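Local coordinates for protein signal recognition particle receptor beta subunit (Mus musculus, PDB 2FH5) that binds GTP as part of the signal recognition particle receptor, which targets nascent secretory proteins correctly to the endoplasmic reticulum membrane, at residues 59-64 and 73-78; 79-84 and 207-212; 104-109 and 180-185. All blocks are in the same frame, centred on the assembly; numbering follows the deposited sequence.

Contact 1. Residues 59-64 and 73-78. With GTP (guanosine-5'-triphosphate), chain D.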
loop_
_atom_site.group_PDB
_atom_site.type_symbol
_atom_site.label_atom_id
_atom_site.label_comp_id
_atom_site.label_asym_id
_atom_site.label_seq_id
_atom_site.Cartn_x
_atom_site.Cartn_y
_atom_site.Cartn_z
ATOM N N ILE B 59 -9.697 -6.304 -0.587
ATOM C CA ILE B 59 -8.417 -6.948 -0.300
ATOM C C ILE B 59 -7.322 -6.189 -1.056
ATOM O O ILE B 59 -7.305 -6.161 -2.292
ATOM C CB ILE B 59 -8.391 -8.401 -0.760
ATOM C CG1 ILE B 59 -9.437 -9.214 0.000
ATOM C CG2 ILE B 59 -7.015 -8.984 -0.556
ATOM C CD1 ILE B 59 -9.443 -10.695 -0.410
ATOM N N ASP B 60 -6.427 -5.556 -0.301
ATOM C CA ASP B 60 -5.323 -4.766 -0.843
ATOM C C ASP B 60 -4.128 -5.682 -1.027
ATOM O O ASP B 60 -3.622 -6.190 -0.054
ATOM C CB ASP B 60 -5.022 -3.629 0.158
ATOM C CG ASP B 60 -3.691 -2.884 -0.114
ATOM O OD1 ASP B 60 -3.309 -2.696 -1.287
ATOM O OD2 ASP B 60 -3.028 -2.458 0.877
ATOM N N LEU B 61 -3.666 -5.890 -2.258
ATOM C CA LEU B 61 -2.513 -6.791 -2.493
ATOM C C LEU B 61 -1.199 -6.064 -2.781
ATOM O O LEU B 61 -1.150 -5.151 -3.580
ATOM C CB LEU B 61 -2.805 -7.783 -3.641
ATOM C CG LEU B 61 -4.024 -8.725 -3.496
ATOM C CD1 LEU B 61 -4.112 -9.692 -4.669
ATOM C CD2 LEU B 61 -3.912 -9.517 -2.198
ATOM N N PRO B 62 -0.107 -6.475 -2.119
ATOM C CA PRO B 62 1.199 -5.845 -2.324
ATOM C C PRO B 62 1.606 -5.829 -3.802
ATOM O O PRO B 62 1.431 -6.815 -4.509
ATOM C CB PRO B 62 2.141 -6.726 -1.504
ATOM C CG PRO B 62 1.282 -7.371 -0.510
ATOM C CD PRO B 62 0.017 -7.667 -1.268
ATOM N N GLY B 63 2.176 -4.726 -4.263
ATOM C CA GLY B 63 2.589 -4.664 -5.645
ATOM C C GLY B 63 4.007 -5.142 -5.917
ATOM O O GLY B 63 4.408 -5.294 -7.082
ATOM N N HIS B 64 4.778 -5.383 -4.863
ATOM C CA HIS B 64 6.140 -5.829 -5.077
ATOM C C HIS B 64 6.195 -7.092 -5.961
ATOM O O HIS B 64 5.405 -8.013 -5.794
ATOM C CB HIS B 64 6.848 -6.070 -3.743
ATOM C CG HIS B 64 8.337 -6.003 -3.856
ATOM N ND1 HIS B 64 9.131 -7.129 -3.927
ATOM C CD2 HIS B 64 9.164 -4.948 -4.060
ATOM C CE1 HIS B 64 10.379 -6.773 -4.178
ATOM N NE2 HIS B 64 10.426 -5.454 -4.266
ATOM N N ASP B 73 -2.551 -15.216 -7.096
ATOM C CA ASP B 73 -2.933 -16.628 -7.253
ATOM C C ASP B 73 -3.741 -17.090 -6.045
ATOM O O ASP B 73 -4.746 -17.783 -6.193
ATOM C CB ASP B 73 -1.719 -17.558 -7.336
ATOM C CG ASP B 73 -0.937 -17.409 -8.629
ATOM O OD1 ASP B 73 -1.555 -17.077 -9.673
ATOM O OD2 ASP B 73 0.301 -17.649 -8.598
ATOM N N ARG B 74 -3.295 -16.714 -4.847
ATOM C CA ARG B 74 -3.977 -17.136 -3.632
ATOM C C ARG B 74 -5.405 -16.617 -3.479
ATOM O O ARG B 74 -6.262 -17.328 -2.969
ATOM C CB ARG B 74 -3.161 -16.742 -2.392
ATOM C CG ARG B 74 -3.803 -17.196 -1.095
ATOM C CD ARG B 74 -3.255 -16.500 0.134
ATOM N NE ARG B 74 -1.881 -16.883 0.431
ATOM C CZ ARG B 74 -1.240 -16.543 1.547
ATOM N NH1 ARG B 74 -1.857 -15.813 2.477
ATOM N NH2 ARG B 74 0.021 -16.924 1.730
ATOM N N PHE B 75 -5.672 -15.397 -3.931
ATOM C CA PHE B 75 -7.004 -14.828 -3.777
ATOM C C PHE B 75 -7.874 -14.735 -5.028
ATOM O O PHE B 75 -9.059 -14.398 -4.913
ATOM C CB PHE B 75 -6.899 -13.413 -3.183
ATOM C CG PHE B 75 -6.399 -13.372 -1.763
ATOM C CD1 PHE B 75 -7.199 -13.821 -0.707
ATOM C CD2 PHE B 75 -5.113 -12.905 -1.475
ATOM C CE1 PHE B 75 -6.718 -13.806 0.622
ATOM C CE2 PHE B 75 -4.632 -12.889 -0.161
ATOM C CZ PHE B 75 -5.439 -13.340 0.885
ATOM N N LYS B 76 -7.323 -15.003 -6.213
ATOM C CA LYS B 76 -8.118 -14.841 -7.430
ATOM C C LYS B 76 -9.453 -15.578 -7.506
ATOM O O LYS B 76 -10.459 -14.982 -7.910
ATOM C CB LYS B 76 -7.286 -15.151 -8.680
ATOM C CG LYS B 76 -6.714 -16.539 -8.750
ATOM C CD LYS B 76 -5.898 -16.719 -10.014
ATOM C CE LYS B 76 -5.276 -18.103 -10.072
ATOM N NZ LYS B 76 -4.385 -18.273 -11.264
ATOM N N SER B 77 -9.489 -16.849 -7.105
ATOM C CA SER B 77 -10.746 -17.597 -7.178
ATOM C C SER B 77 -11.856 -17.033 -6.277
ATOM O O SER B 77 -13.026 -17.368 -6.464
ATOM C CB SER B 77 -10.510 -19.078 -6.864
ATOM O OG SER B 77 -10.171 -19.267 -5.502
ATOM N N SER B 78 -11.496 -16.170 -5.322
ATOM C CA SER B 78 -12.468 -15.541 -4.407
ATOM C C SER B 78 -12.928 -14.163 -4.895
ATOM O O SER B 78 -13.767 -13.522 -4.248
ATOM C CB SER B 78 -11.855 -15.339 -3.008
ATOM O OG SER B 78 -11.182 -16.499 -2.535
HETATM P PG GTP D . 2.676 -0.979 -2.585
HETATM O O1G GTP D . 4.117 -0.876 -2.718
HETATM O O2G GTP D . 2.236 -1.298 -1.193
HETATM O O3G GTP D . 2.104 -1.989 -3.604
HETATM O O3B GTP D . 2.152 0.627 -2.939
HETATM P PB GTP D . 0.705 1.128 -2.941
HETATM O O1B GTP D . 0.107 0.992 -4.303
HETATM O O2B GTP D . -0.175 0.497 -1.880
HETATM O O3A GTP D . 0.977 2.680 -2.675
HETATM P PA GTP D . 0.432 3.614 -1.531
HETATM O O1A GTP D . -0.986 3.515 -1.375
HETATM O O2A GTP D . 1.175 3.354 -0.250
HETATM O "O5'" GTP D . 0.778 4.999 -2.217
HETATM C "C5'" GTP D . 2.140 5.305 -2.461
HETATM C "C4'" GTP D . 2.359 6.807 -2.283
HETATM O "O4'" GTP D . 1.546 7.562 -3.207
HETATM C "C3'" GTP D . 1.968 7.339 -0.900
HETATM O "O3'" GTP D . 2.913 8.350 -0.447
HETATM C "C2'" GTP D . 0.595 7.903 -1.127
HETATM O "O2'" GTP D . 0.134 8.835 -0.127
HETATM C "C1'" GTP D . 0.674 8.474 -2.543
HETATM N N9 GTP D . -0.581 8.457 -3.274
HETATM C C8 GTP D . -1.463 7.376 -3.384
HETATM N N7 GTP D . -2.511 7.709 -4.134
HETATM C C5 GTP D . -2.313 9.049 -4.531
HETATM C C6 GTP D . -3.052 9.947 -5.323
HETATM O O6 GTP D . -4.108 9.784 -5.904
HETATM N N1 GTP D . -2.521 11.253 -5.499
HETATM C C2 GTP D . -1.329 11.664 -4.931
HETATM N N2 GTP D . -0.902 12.941 -5.136
HETATM N N3 GTP D . -0.615 10.788 -4.175
HETATM C C4 GTP D . -1.112 9.504 -3.980
#
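Ile59 and Leu61 meet the ring of Phe75 in an apolar contact that joins strand 55-60 and the loop after it to the C-terminal part of helix 65-75. Ile59 reaches the ring with the end of its longer branch, CD1 lying 3.9 Å from Phe75 CD1. Its shorter branch, CG2, sits over one face of the same ring. Leu61 approaches obliquely with one methyl, and its CD2 lies 3.7 Å from Phe75 CD2. The two side chains thus meet different ortho carbons of the ring. Phe75 reaches back to 59-61 with CG anti to its carbonyl carbon (chi1 -67°). Arg74 CD lies over a face of the ring, toward its rim. Leu11 of strand 9-13 touches Phe75 as well, and Asp41 touches both Phe75 and Leu61.

Two polar bonds lie within 73-78. Lys76 NZ forms a long salt bridge, weak as a hydrogen bond, with Asp73 OD1 at 3.5 Å. Backbone Ser78 N bonds to Phe75 O at 3.0 Å.

The loop after the strand gives one bond to the nucleotide. Gly63 N donates to O3G of GTP at 2.8 Å, with an angle of 141° at the hydrogen. Asp60 OD2 is bonded to Thr21 OG1, and Thr21 is a ligand of the magnesium ion. The sequence Asp60-Leu61-Pro62-Gly63 after the strand, with the glycine amide on the gamma-phosphate, is the DxxG motif (G3, switch II) of small GTPases.

Contact 2. Residues 79-84 and 207-212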
loop_
_atom_site.group_PDB
_atom_site.type_symbol
_atom_site.label_atom_id
_atom_site.label_comp_id
_atom_site.label_asym_id
_atom_site.label_seq_id
_atom_site.Cartn_x
_atom_site.Cartn_y
_atom_site.Cartn_z
ATOM N N ALA B 79 -12.388 -13.708 -6.027
ATOM C CA ALA B 79 -12.707 -12.381 -6.536
ATOM C C ALA B 79 -13.956 -12.194 -7.380
ATOM O O ALA B 79 -14.167 -12.856 -8.391
ATOM C CB ALA B 79 -11.516 -11.832 -7.293
ATOM N N ARG B 80 -14.769 -11.251 -6.949
ATOM C CA ARG B 80 -15.968 -10.877 -7.653
ATOM C C ARG B 80 -15.529 -9.781 -8.629
ATOM O O ARG B 80 -16.137 -9.586 -9.690
ATOM C CB ARG B 80 -16.974 -10.305 -6.662
ATOM C CG ARG B 80 -18.157 -9.628 -7.279
ATOM C CD ARG B 80 -19.041 -9.054 -6.188
ATOM N NE ARG B 80 -20.454 -9.126 -6.543
ATOM C CZ ARG B 80 -21.166 -10.249 -6.539
ATOM N NH1 ARG B 80 -20.598 -11.397 -6.190
ATOM N NH2 ARG B 80 -22.442 -10.226 -6.901
ATOM N N ALA B 81 -14.468 -9.063 -8.252
ATOM C CA ALA B 81 -13.947 -7.981 -9.073
ATOM C C ALA B 81 -12.492 -7.685 -8.761
ATOM O O ALA B 81 -12.009 -7.957 -7.666
ATOM C CB ALA B 81 -14.780 -6.724 -8.876
ATOM N N VAL B 82 -11.807 -7.111 -9.742
ATOM C CA VAL B 82 -10.409 -6.763 -9.623
ATOM C C VAL B 82 -10.260 -5.323 -10.054
ATOM O O VAL B 82 -10.789 -4.950 -11.099
ATOM C CB VAL B 82 -9.531 -7.624 -10.552
ATOM C CG1 VAL B 82 -8.056 -7.156 -10.492
ATOM C CG2 VAL B 82 -9.650 -9.070 -10.150
ATOM N N VAL B 83 -9.576 -4.518 -9.236
ATOM C CA VAL B 83 -9.306 -3.115 -9.553
ATOM C C VAL B 83 -7.815 -3.045 -9.737
ATOM O O VAL B 83 -7.043 -3.304 -8.794
ATOM C CB VAL B 83 -9.670 -2.169 -8.411
ATOM C CG1 VAL B 83 -9.336 -0.716 -8.806
ATOM C CG2 VAL B 83 -11.152 -2.314 -8.078
ATOM N N PHE B 84 -7.401 -2.748 -10.956
ATOM C CA PHE B 84 -5.984 -2.649 -11.257
ATOM C C PHE B 84 -5.676 -1.156 -11.166
ATOM O O PHE B 84 -6.151 -0.360 -11.986
ATOM C CB PHE B 84 -5.704 -3.209 -12.668
ATOM C CG PHE B 84 -4.241 -3.331 -13.009
ATOM C CD1 PHE B 84 -3.490 -2.203 -13.368
ATOM C CD2 PHE B 84 -3.608 -4.568 -12.956
ATOM C CE1 PHE B 84 -2.117 -2.313 -13.670
ATOM C CE2 PHE B 84 -2.225 -4.700 -13.257
ATOM C CZ PHE B 84 -1.482 -3.574 -13.614
ATOM N N GLU B 207 -16.407 4.511 -6.195
ATOM C CA GLU B 207 -17.441 4.025 -5.279
ATOM C C GLU B 207 -18.710 3.719 -6.088
ATOM O O GLU B 207 -19.465 2.815 -5.743
ATOM C CB GLU B 207 -17.743 5.056 -4.186
ATOM C CG GLU B 207 -16.527 5.450 -3.360
ATOM C CD GLU B 207 -16.872 6.258 -2.112
ATOM O OE1 GLU B 207 -17.204 5.643 -1.072
ATOM O OE2 GLU B 207 -16.815 7.508 -2.178
ATOM N N LYS B 208 -18.944 4.466 -7.167
ATOM C CA LYS B 208 -20.104 4.194 -8.007
ATOM C C LYS B 208 -19.926 2.804 -8.615
ATOM O O LYS B 208 -20.802 1.954 -8.482
ATOM C CB LYS B 208 -20.241 5.241 -9.120
ATOM C CG LYS B 208 -21.543 6.048 -9.054
ATOM C CD LYS B 208 -21.723 7.004 -10.256
ATOM C CE LYS B 208 -22.987 7.886 -10.108
ATOM N NZ LYS B 208 -23.217 8.864 -11.225
ATOM N N TRP B 209 -18.782 2.566 -9.260
ATOM C CA TRP B 209 -18.494 1.264 -9.877
ATOM C C TRP B 209 -18.547 0.130 -8.862
ATOM O O TRP B 209 -19.118 -0.926 -9.132
ATOM C CB TRP B 209 -17.114 1.275 -10.537
ATOM C CG TRP B 209 -16.724 -0.021 -11.225
ATOM C CD1 TRP B 209 -17.002 -0.384 -12.508
ATOM C CD2 TRP B 209 -15.935 -1.089 -10.670
ATOM N NE1 TRP B 209 -16.431 -1.605 -12.794
ATOM C CE2 TRP B 209 -15.770 -2.056 -11.685
ATOM C CE3 TRP B 209 -15.348 -1.313 -9.416
ATOM C CZ2 TRP B 209 -15.034 -3.236 -11.483
ATOM C CZ3 TRP B 209 -14.614 -2.489 -9.217
ATOM C CH2 TRP B 209 -14.467 -3.430 -10.246
ATOM N N LEU B 210 -17.933 0.330 -7.703
ATOM C CA LEU B 210 -17.952 -0.699 -6.672
ATOM C C LEU B 210 -19.392 -1.023 -6.297
ATOM O O LEU B 210 -19.751 -2.184 -6.108
ATOM C CB LEU B 210 -17.175 -0.233 -5.446
ATOM C CG LEU B 210 -15.656 -0.424 -5.527
ATOM C CD1 LEU B 210 -14.994 0.356 -4.411
ATOM C CD2 LEU B 210 -15.322 -1.912 -5.424
ATOM N N ALA B 211 -20.221 0.010 -6.190
ATOM C CA ALA B 211 -21.629 -0.182 -5.879
ATOM C C ALA B 211 -22.270 -1.043 -6.983
ATOM O O ALA B 211 -22.893 -2.083 -6.719
ATOM C CB ALA B 211 -22.317 1.172 -5.798
ATOM N N LYS B 212 -22.091 -0.595 -8.222
ATOM C CA LYS B 212 -22.611 -1.264 -9.400
ATOM C C LYS B 212 -22.245 -2.746 -9.527
ATOM O O LYS B 212 -23.022 -3.529 -10.062
ATOM C CB LYS B 212 -22.159 -0.486 -10.635
ATOM C CG LYS B 212 -22.209 -1.236 -11.945
ATOM C CD LYS B 212 -21.580 -0.384 -13.043
ATOM C CE LYS B 212 -21.300 -1.188 -14.301
ATOM N NZ LYS B 212 -20.856 -0.287 -15.407
#
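In the P-loop GTPase fold, helix 204-213 packs on one face of the central sheet, and Trp209 carries the contact of 207-212 with 79-84. The axes of strand 81-84 and helix 207-212 are 10.8 Å apart at their closest. They run nearly antiparallel, at 162°.

Trp209 meets the strand with the six-membered part of its indole. Its CH2 atom lies 3.6 Å from Ala81 CB. The neighbouring CZ3 lies at the same distance from Val83 CG2. Both methyl groups come to the ring obliquely. Trp209 CG is anti to the backbone N (chi1 -179°), which extends the indole from the helix toward the sheet. In Val83 a chi1 of 179° puts CG1 anti to N and leaves CG2 as the methyl that meets the indole. The side chains of Val83 and Trp209 lie alongside each other, pointing opposite ways. Val82 O also comes within 4.1 Å of Trp209 CH2. The side chain of Val82 points away from the helix and touches Val13.

Ser117 and Leu119 of strand 117-123 also touch the indole. Trp209 NE1 makes a weak hydrogen bond to Glu185 OE2, and Lys212 NZ forms a salt bridge with the same oxygen. The indole thus joins two chemistries: its carbon end packs on apolar side chains of the sheet, and its N-H makes a weak bond to a carboxylate that Lys212 also holds.

Contact 3. Residues 104-109 and 180-185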
loop_
_atom_site.group_PDB
_atom_site.type_symbol
_atom_site.label_atom_id
_atom_site.label_comp_id
_atom_site.label_asym_id
_atom_site.label_seq_id
_atom_site.Cartn_x
_atom_site.Cartn_y
_atom_site.Cartn_z
ATOM N N GLN B 104 -0.666 -10.439 -17.291
ATOM C CA GLN B 104 -0.863 -11.593 -16.419
ATOM C C GLN B 104 -2.200 -11.514 -15.683
ATOM O O GLN B 104 -2.815 -12.542 -15.402
ATOM C CB GLN B 104 0.260 -11.704 -15.390
ATOM C CG GLN B 104 1.265 -12.804 -15.691
ATOM C CD GLN B 104 2.705 -12.276 -15.753
ATOM O OE1 GLN B 104 3.674 -13.051 -15.703
ATOM N NE2 GLN B 104 2.848 -10.952 -15.869
ATOM N N VAL B 105 -2.653 -10.302 -15.359
ATOM C CA VAL B 105 -3.922 -10.167 -14.653
ATOM C C VAL B 105 -5.088 -10.517 -15.590
ATOM O O VAL B 105 -6.076 -11.122 -15.163
ATOM C CB VAL B 105 -4.103 -8.739 -14.070
ATOM C CG1 VAL B 105 -5.539 -8.537 -13.593
ATOM C CG2 VAL B 105 -3.142 -8.537 -12.885
ATOM N N LEU B 106 -4.962 -10.141 -16.862
ATOM C CA LEU B 106 -5.995 -10.421 -17.856
ATOM C C LEU B 106 -6.064 -11.917 -18.092
ATOM O O LEU B 106 -7.139 -12.519 -18.105
ATOM C CB LEU B 106 -5.671 -9.719 -19.164
ATOM C CG LEU B 106 -5.896 -8.228 -19.072
ATOM C CD1 LEU B 106 -5.389 -7.572 -20.332
ATOM C CD2 LEU B 106 -7.367 -7.953 -18.863
ATOM N N ILE B 107 -4.904 -12.525 -18.275
ATOM C CA ILE B 107 -4.872 -13.952 -18.476
ATOM C C ILE B 107 -5.472 -14.675 -17.273
ATOM O O ILE B 107 -6.423 -15.439 -17.433
ATOM C CB ILE B 107 -3.443 -14.415 -18.759
ATOM C CG1 ILE B 107 -3.138 -14.165 -20.239
ATOM C CG2 ILE B 107 -3.268 -15.859 -18.381
ATOM C CD1 ILE B 107 -1.740 -14.553 -20.638
ATOM N N ASP B 108 -4.945 -14.423 -16.076
ATOM C CA ASP B 108 -5.464 -15.063 -14.865
ATOM C C ASP B 108 -6.969 -14.940 -14.745
ATOM O O ASP B 108 -7.650 -15.904 -14.402
ATOM C CB ASP B 108 -4.851 -14.446 -13.617
ATOM C CG ASP B 108 -3.417 -14.849 -13.416
ATOM O OD1 ASP B 108 -2.828 -15.457 -14.330
ATOM O OD2 ASP B 108 -2.871 -14.545 -12.340
ATOM N N SER B 109 -7.485 -13.748 -15.025
ATOM C CA SER B 109 -8.912 -13.487 -14.916
ATOM C C SER B 109 -9.778 -14.300 -15.873
ATOM O O SER B 109 -10.852 -14.792 -15.489
ATOM C CB SER B 109 -9.185 -11.999 -15.119
ATOM O OG SER B 109 -8.506 -11.228 -14.143
ATOM N N LEU B 180 -12.172 -8.602 -25.361
ATOM C CA LEU B 180 -12.023 -9.548 -24.277
ATOM C C LEU B 180 -13.306 -10.119 -23.726
ATOM O O LEU B 180 -14.312 -9.416 -23.617
ATOM C CB LEU B 180 -11.265 -8.890 -23.113
ATOM C CG LEU B 180 -9.780 -8.552 -23.238
ATOM C CD1 LEU B 180 -9.267 -8.073 -21.895
ATOM C CD2 LEU B 180 -9.011 -9.784 -23.683
ATOM N N PRO B 181 -13.291 -11.415 -23.380
ATOM C CA PRO B 181 -14.483 -12.050 -22.808
ATOM C C PRO B 181 -14.522 -11.676 -21.315
ATOM O O PRO B 181 -14.583 -12.564 -20.459
ATOM C CB PRO B 181 -14.217 -13.541 -23.011
ATOM C CG PRO B 181 -12.708 -13.633 -22.895
ATOM C CD PRO B 181 -12.263 -12.422 -23.712
ATOM N N LEU B 182 -14.459 -10.369 -21.022
ATOM C CA LEU B 182 -14.470 -9.832 -19.652
ATOM C C LEU B 182 -15.040 -8.424 -19.609
ATOM O O LEU B 182 -14.855 -7.650 -20.544
ATOM C CB LEU B 182 -13.055 -9.691 -19.098
ATOM C CG LEU B 182 -12.043 -10.795 -18.832
ATOM C CD1 LEU B 182 -10.651 -10.191 -18.888
ATOM C CD2 LEU B 182 -12.304 -11.418 -17.482
ATOM N N LYS B 183 -15.712 -8.084 -18.513
ATOM C CA LYS B 183 -16.216 -6.723 -18.336
ATOM C C LYS B 183 -14.947 -5.939 -17.922
ATOM O O LYS B 183 -14.286 -6.286 -16.940
ATOM C CB LYS B 183 -17.247 -6.670 -17.205
ATOM C CG LYS B 183 -18.526 -7.455 -17.457
ATOM C CD LYS B 183 -19.399 -6.778 -18.514
ATOM C CE LYS B 183 -20.752 -7.461 -18.634
ATOM N NZ LYS B 183 -21.612 -6.769 -19.626
ATOM N N VAL B 184 -14.588 -4.912 -18.678
ATOM C CA VAL B 184 -13.395 -4.143 -18.374
ATOM C C VAL B 184 -13.728 -2.673 -18.484
ATOM O O VAL B 184 -14.177 -2.231 -19.525
ATOM C CB VAL B 184 -12.236 -4.460 -19.372
ATOM C CG1 VAL B 184 -11.035 -3.603 -19.061
ATOM C CG2 VAL B 184 -11.850 -5.919 -19.293
ATOM N N GLU B 185 -13.526 -1.917 -17.411
ATOM C CA GLU B 185 -13.795 -0.486 -17.453
ATOM C C GLU B 185 -12.606 0.322 -17.000
ATOM O O GLU B 185 -11.737 -0.168 -16.280
ATOM C CB GLU B 185 -14.951 -0.115 -16.552
ATOM C CG GLU B 185 -16.293 -0.535 -17.053
ATOM C CD GLU B 185 -17.365 -0.238 -16.037
ATOM O OE1 GLU B 185 -17.486 0.943 -15.607
ATOM O OE2 GLU B 185 -18.072 -1.199 -15.665
#
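The last turns of helix 91-110 face the chain that leads into strand 184-188, and the closest CA atoms, those of Ser109 and Leu182, are 8.2 Å apart. Pro181 is the centre of an inverse gamma turn, closed by a weak bond from Leu182 N to Leu180 O at 2.8 Å. The turn leaves Leu180 and Leu182 both directed at the helix.

Leu106 meets both leucines with one methyl. Its CD2 lies 3.6 Å from Leu180 CD1 and 4.0 Å from Leu182 CD1. The Leu106 and Leu180 side chains cross at about a right angle, whereas Leu106 and Leu182 meet at a slant. Leu182 divides its two methyls between helix residues: CD1 goes to Leu106, and CD2 lies 4.0 Å from Ser109 CB. The serine thus meets the leucine through its carbon.

Its hydroxyl is used within the helix. Ser109 OG donates to Val105 O at 2.6 Å, with OG anti to the carbonyl carbon (chi1 -60°). The hydroxyl oxygen is tilted 27° from the carbonyl plane. Ser109 N bonds to the same oxygen at 3.0 Å from the opposite face of that plane.

Met110 adds to the packing of Leu180 and Leu182, and Phe177 touches Leu106 and Val184. Across the interface the contact is wholly apolar. Two donors share Val105 O, and the bond from OG turns the serine hydroxyl back to its own helix, leaving CB to pack on the leucine.

All three contacts are largely buried and reach the same sheet. Contact 1 pairs neighbours in sequence, and it alone of the three touches the nucleotide. Its Phe75 is partly exposed. Contact 2 joins elements far apart in the chain, and its touching residues are all buried. Contact 3 lies away from the annotated sites, with Leu182 partly exposed. Aromatic rings take up the aliphatic groups in contacts 1 and 2; contact 3 relies on leucine methyls. Strand 79-87 of contact 2 leads on to helix 91-110 of contact 3. Glu185, Lys212 and Trp209 form a polar cluster between these two, and Val105 packs on Phe84 and Val82. Lys76 of contact 1 packs against Asp108 of contact 3.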